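Local coordinates for D-hydantoinase (Ralstonia pickettii, PDB 1NFG), which is a zinc-dependent D-hydantoinase that probably catalyses the stereospecific hydrolysis of the cyclic amide bond of D-hydantoin derivatives, at residues 58-62 / 72-76; 312-317 / 334-340. Residue numbers count along the deposited sequence, not the author numbering.

Contact 1: residues 58-62 / 72-76; sequences THVET and TFATA. With ZN (zinc ion), chain E.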
loop_
_atom_site.group_PDB
_atom_site.type_symbol
_atom_site.label_atom_id
_atom_site.label_comp_id
_atom_site.label_asym_id
_atom_site.label_seq_id
_atom_site.Cartn_x
_atom_site.Cartn_y
_atom_site.Cartn_z
ATOM N N THR A 58 -17.093 -27.139 -6.665
ATOM C CA THR A 58 -17.124 -28.157 -7.709
ATOM C C THR A 58 -18.197 -27.909 -8.759
ATOM O O THR A 58 -19.211 -27.251 -8.506
ATOM C CB THR A 58 -17.379 -29.574 -7.136
ATOM O OG1 THR A 58 -18.615 -29.582 -6.406
ATOM C CG2 THR A 58 -16.252 -29.995 -6.227
ATOM N N HIS A 59 -17.947 -28.450 -9.946
ATOM C CA HIS A 59 -18.866 -28.376 -11.075
ATOM C C HIS A 59 -18.900 -29.814 -11.570
ATOM O O HIS A 59 -18.503 -30.127 -12.693
ATOM C CB HIS A 59 -18.318 -27.440 -12.148
ATOM C CG HIS A 59 -18.117 -26.034 -11.672
ATOM N ND1 HIS A 59 -19.148 -25.260 -11.184
ATOM C CD2 HIS A 59 -17.004 -25.265 -11.602
ATOM C CE1 HIS A 59 -18.680 -24.075 -10.834
ATOM N NE2 HIS A 59 -17.382 -24.053 -11.077
ATOM N N VAL A 60 -19.356 -30.680 -10.673
ATOM C CA VAL A 60 -19.458 -32.114 -10.886
ATOM C C VAL A 60 -20.128 -32.553 -12.197
ATOM O O VAL A 60 -19.622 -33.440 -12.886
ATOM C CB VAL A 60 -20.179 -32.739 -9.678
ATOM C CG1 VAL A 60 -20.469 -34.175 -9.933
ATOM C CG2 VAL A 60 -19.305 -32.604 -8.444
ATOM N N GLU A 61 -21.259 -31.935 -12.532
ATOM C CA GLU A 61 -21.992 -32.254 -13.758
ATOM C C GLU A 61 -22.413 -30.951 -14.427
ATOM O O GLU A 61 -23.164 -30.160 -13.858
ATOM C CB GLU A 61 -23.229 -33.088 -13.432
ATOM C CG GLU A 61 -23.553 -34.139 -14.471
ATOM C CD GLU A 61 -24.732 -34.995 -14.063
ATOM O OE1 GLU A 61 -25.878 -34.537 -14.226
ATOM O OE2 GLU A 61 -24.516 -36.118 -13.565
ATOM N N THR A 62 -21.942 -30.737 -15.647
ATOM C CA THR A 62 -22.237 -29.503 -16.358
ATOM C C THR A 62 -22.527 -29.677 -17.840
ATOM O O THR A 62 -22.139 -30.676 -18.450
ATOM C CB THR A 62 -21.050 -28.518 -16.186
ATOM O OG1 THR A 62 -21.215 -27.794 -14.964
ATOM C CG2 THR A 62 -20.950 -27.545 -17.348
ATOM N N THR A 72 -20.079 -36.993 -14.240
ATOM C CA THR A 72 -21.464 -36.829 -13.824
ATOM C C THR A 72 -21.402 -36.756 -12.309
ATOM O O THR A 72 -20.340 -36.937 -11.721
ATOM C CB THR A 72 -22.334 -38.040 -14.220
ATOM O OG1 THR A 72 -21.801 -39.231 -13.624
ATOM C CG2 THR A 72 -22.370 -38.199 -15.731
ATOM N N PHE A 73 -22.533 -36.495 -11.675
ATOM C CA PHE A 73 -22.562 -36.425 -10.227
ATOM C C PHE A 73 -22.058 -37.740 -9.622
ATOM O O PHE A 73 -21.471 -37.752 -8.542
ATOM C CB PHE A 73 -23.981 -36.135 -9.763
ATOM C CG PHE A 73 -24.078 -35.000 -8.799
ATOM C CD1 PHE A 73 -23.727 -35.171 -7.465
ATOM C CD2 PHE A 73 -24.529 -33.755 -9.220
ATOM C CE1 PHE A 73 -23.828 -34.111 -6.559
ATOM C CE2 PHE A 73 -24.634 -32.692 -8.330
ATOM C CZ PHE A 73 -24.286 -32.868 -6.997
ATOM N N ALA A 74 -22.274 -38.843 -10.334
ATOM C CA ALA A 74 -21.856 -40.159 -9.865
ATOM C C ALA A 74 -20.364 -40.427 -10.042
ATOM O O ALA A 74 -19.699 -40.862 -9.107
ATOM C CB ALA A 74 -22.655 -41.232 -10.571
ATOM N N THR A 75 -19.841 -40.186 -11.239
ATOM C CA THR A 75 -18.425 -40.420 -11.506
ATOM C C THR A 75 -17.514 -39.500 -10.702
ATOM O O THR A 75 -16.420 -39.895 -10.305
ATOM C CB THR A 75 -18.084 -40.219 -12.995
ATOM O OG1 THR A 75 -18.548 -38.931 -13.423
ATOM C CG2 THR A 75 -18.716 -41.299 -13.839
ATOM N N ALA A 76 -17.958 -38.271 -10.470
ATOM C CA ALA A 76 -17.145 -37.316 -9.724
ATOM C C ALA A 76 -17.089 -37.639 -8.235
ATOM O O ALA A 76 -16.000 -37.726 -7.662
ATOM C CB ALA A 76 -17.672 -35.893 -9.936
HETATM ZN ZN ZN E . -15.845 -22.326 -10.800
#

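Contact 2: residues 312-317 / 334-340; sequences SDHCSW and PNGAPGV. With ZN (zinc ion), chain E.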
loop_
_atom_site.group_PDB
_atom_site.type_symbol
_atom_site.label_atom_id
_atom_site.label_comp_id
_atom_site.label_asym_id
_atom_site.label_seq_id
_atom_site.Cartn_x
_atom_site.Cartn_y
_atom_site.Cartn_z
ATOM N N SER A 312 -11.207 -27.035 -5.315
ATOM C CA SER A 312 -10.699 -27.514 -6.605
ATOM C C SER A 312 -11.225 -26.872 -7.892
ATOM O O SER A 312 -10.501 -26.809 -8.884
ATOM C CB SER A 312 -10.909 -29.032 -6.714
ATOM O OG SER A 312 -12.293 -29.364 -6.739
ATOM N N ASP A 313 -12.466 -26.398 -7.887
ATOM C CA ASP A 313 -13.066 -25.830 -9.105
ATOM C C ASP A 313 -12.996 -26.933 -10.165
ATOM O O ASP A 313 -12.590 -26.710 -11.310
ATOM C CB ASP A 313 -12.312 -24.573 -9.579
ATOM C CG ASP A 313 -13.069 -23.806 -10.673
ATOM O OD1 ASP A 313 -14.313 -23.935 -10.752
ATOM O OD2 ASP A 313 -12.425 -23.057 -11.444
ATOM N N HIS A 314 -13.394 -28.130 -9.743
ATOM C CA HIS A 314 -13.395 -29.324 -10.581
ATOM C C HIS A 314 -14.322 -29.255 -11.797
ATOM O O HIS A 314 -15.529 -29.005 -11.675
ATOM C CB HIS A 314 -13.773 -30.549 -9.733
ATOM C CG HIS A 314 -13.788 -31.835 -10.501
ATOM N ND1 HIS A 314 -12.640 -32.540 -10.793
ATOM C CD2 HIS A 314 -14.808 -32.523 -11.069
ATOM C CE1 HIS A 314 -12.952 -33.607 -11.510
ATOM N NE2 HIS A 314 -14.262 -33.618 -11.691
ATOM N N CYS A 315 -13.732 -29.485 -12.965
ATOM C CA CYS A 315 -14.449 -29.496 -14.232
ATOM C C CYS A 315 -14.004 -30.732 -15.006
ATOM O O CYS A 315 -12.957 -31.315 -14.713
ATOM C CB CYS A 315 -14.138 -28.242 -15.048
ATOM S SG CYS A 315 -14.863 -26.743 -14.376
ATOM N N SER A 316 -14.789 -31.131 -15.998
ATOM C CA SER A 316 -14.444 -32.308 -16.773
ATOM C C SER A 316 -14.664 -32.134 -18.268
ATOM O O SER A 316 -15.721 -32.473 -18.795
ATOM C CB SER A 316 -15.238 -33.512 -16.255
ATOM O OG SER A 316 -16.564 -33.134 -15.911
ATOM N N TRP A 317 -13.661 -31.592 -18.949
ATOM C CA TRP A 317 -13.742 -31.408 -20.387
ATOM C C TRP A 317 -12.675 -32.299 -21.006
ATOM O O TRP A 317 -11.485 -31.991 -20.945
ATOM C CB TRP A 317 -13.488 -29.950 -20.760
ATOM C CG TRP A 317 -14.468 -29.001 -20.161
ATOM C CD1 TRP A 317 -14.183 -27.921 -19.376
ATOM C CD2 TRP A 317 -15.895 -29.038 -20.289
ATOM N NE1 TRP A 317 -15.342 -27.284 -19.004
ATOM C CE2 TRP A 317 -16.409 -27.948 -19.549
ATOM C CE3 TRP A 317 -16.790 -29.885 -20.953
ATOM C CZ2 TRP A 317 -17.782 -27.680 -19.455
ATOM C CZ3 TRP A 317 -18.157 -29.620 -20.861
ATOM C CH2 TRP A 317 -18.638 -28.526 -20.116
ATOM N N PRO A 334 -13.297 -25.143 -24.121
ATOM C CA PRO A 334 -14.093 -25.040 -22.892
ATOM C C PRO A 334 -13.169 -24.914 -21.674
ATOM O O PRO A 334 -12.245 -25.711 -21.488
ATOM C CB PRO A 334 -14.921 -26.327 -22.907
ATOM C CG PRO A 334 -14.083 -27.277 -23.716
ATOM C CD PRO A 334 -13.562 -26.409 -24.826
ATOM N N ASN A 335 -13.416 -23.887 -20.868
ATOM C CA ASN A 335 -12.605 -23.606 -19.686
ATOM C C ASN A 335 -12.835 -24.564 -18.527
ATOM O O ASN A 335 -13.973 -24.922 -18.226
ATOM C CB ASN A 335 -12.863 -22.173 -19.196
ATOM C CG ASN A 335 -12.356 -21.118 -20.167
ATOM O OD1 ASN A 335 -12.442 -19.915 -19.894
ATOM N ND2 ASN A 335 -11.825 -21.560 -21.306
ATOM N N GLY A 336 -11.747 -24.969 -17.875
ATOM C CA GLY A 336 -11.869 -25.858 -16.736
ATOM C C GLY A 336 -10.927 -27.036 -16.745
ATOM O O GLY A 336 -10.541 -27.526 -17.808
ATOM N N ALA A 337 -10.560 -27.487 -15.547
ATOM C CA ALA A 337 -9.670 -28.632 -15.376
ATOM C C ALA A 337 -10.139 -29.469 -14.181
ATOM O O ALA A 337 -10.743 -28.950 -13.242
ATOM C CB ALA A 337 -8.237 -28.163 -15.163
ATOM N N PRO A 338 -9.859 -30.777 -14.204
ATOM C CA PRO A 338 -10.255 -31.687 -13.128
ATOM C C PRO A 338 -9.307 -31.672 -11.930
ATOM O O PRO A 338 -8.133 -31.323 -12.057
ATOM C CB PRO A 338 -10.262 -33.038 -13.826
ATOM C CG PRO A 338 -9.055 -32.923 -14.715
ATOM C CD PRO A 338 -9.196 -31.517 -15.296
ATOM N N GLY A 339 -9.821 -32.065 -10.768
ATOM C CA GLY A 339 -8.989 -32.107 -9.582
ATOM C C GLY A 339 -9.676 -32.452 -8.271
ATOM O O GLY A 339 -9.026 -32.440 -7.232
ATOM N N VAL A 340 -10.966 -32.771 -8.294
ATOM C CA VAL A 340 -11.667 -33.085 -7.050
ATOM C C VAL A 340 -11.013 -34.237 -6.289
ATOM O O VAL A 340 -11.032 -34.263 -5.057
ATOM C CB VAL A 340 -13.168 -33.428 -7.295
ATOM C CG1 VAL A 340 -13.305 -34.817 -7.902
ATOM C CG2 VAL A 340 -13.946 -33.320 -5.991
HETATM ZN ZN ZN E . -15.845 -22.326 -10.800
#

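Contact 1: residues 58-62 / 72-76
How a metal-bearing loop can lean on the helix that follows it is well illustrated by Val-60, Glu-61 and Phe-73. Val-60 directs its side chain at the first turn of helix 73-82: CG1 lies over one face of the Phe-73 ring, a CH-pi contact of 4.2 Å from Val-60 CG1 to the ring centroid, and packs against Ala-76 CB. Beside it, Glu-61 OE2 accepts a hydrogen bond from Phe-73 N at 2.8 Å, so a carboxylate meets one of the amides exposed at the start of the helix. Thr-72 and Thr-75 complete that start as a capping box: Thr-75 N donates to Thr-72 OG1 (3.2 Å) and Thr-72 N to Thr-75 OG1 (2.6 Å). Outside the pair, the Phe-73 ring meets Tyr-119 edge-to-face and touches helix 100-111. One residue before Val-60, His-59 NE2 binds zinc at 2.3 Å, with His-57 as a fellow ligand: the His-X-His metal motif ending the first barrel strand of the amidohydrolase fold.

Contact 2: residues 312-317 / 334-340
Three hydrogen bonds tie residues 312-317 to residues 334-340. His-314 ND1 accepts from Gly-339 N at 2.9 Å in a nearly straight bond, while the backbone of the next residue contributes another, Cys-315 N to Ala-337 O at 3.0 Å. A third, weak one runs from Trp-317 NE1 to Asn-335 O (2.8 Å). With ND1 accepting, a neutral imidazole carries its proton on NE2, which suits the hydrogen bond from His-314 NE2 to Asp-71 OD2 outside the pair.

Around these bonds the rings find aliphatic partners. Val-340 lies over one face of the His-314 ring, with Val-340 CG1 3.8 Å from its centroid, and Pro-334 CB sits 3.8 Å from the centroid of the five-membered ring of Trp-317, almost on its normal. Between the two, Gly-336 brings its CA to 3.7 Å from Cys-315 CB; a side chain there would clash with that CB, and the backbone angles alone demand a residue without one.

The paired segments carry a zinc ligand and a probable substrate-binding residue. Asp-313 OD1 binds zinc at 2.2 Å, and Asn-335, whose OD1 is hydrogen-bonded to Thr-286, probably helps to bind substrate, as probably does Thr-286. An aspartate ligand just beyond strand 310-311 is the hallmark of the last barrel strand in amidohydrolases, and the loop later runs back along residues 312-317, bringing Asn-335 to the same end of the barrel.

Far apart in sequence, the two contacts become neighbours where the barrel closes. Contact 1 comes first along the chain, after strand 48-58, and is complete before contact 2 begins beyond strand 310-311; their centres are about 10 Å apart. They touch: His-59 N and His-314 O, 3.0 Å apart, probably form a hydrogen bond, and Thr-62 CG2 packs on Trp-317 CH2 at 3.7 Å. Each supplies a ligand to the same zinc of a two-zinc centre, completed at this ion by His-57 and the carboxylated Lys-148. The general principle is that of the TIM-barrel metallohydrolases: loops following the first and last barrel strands, adjacent in space, contribute to one metal centre from opposite ends of the barrel's sequence.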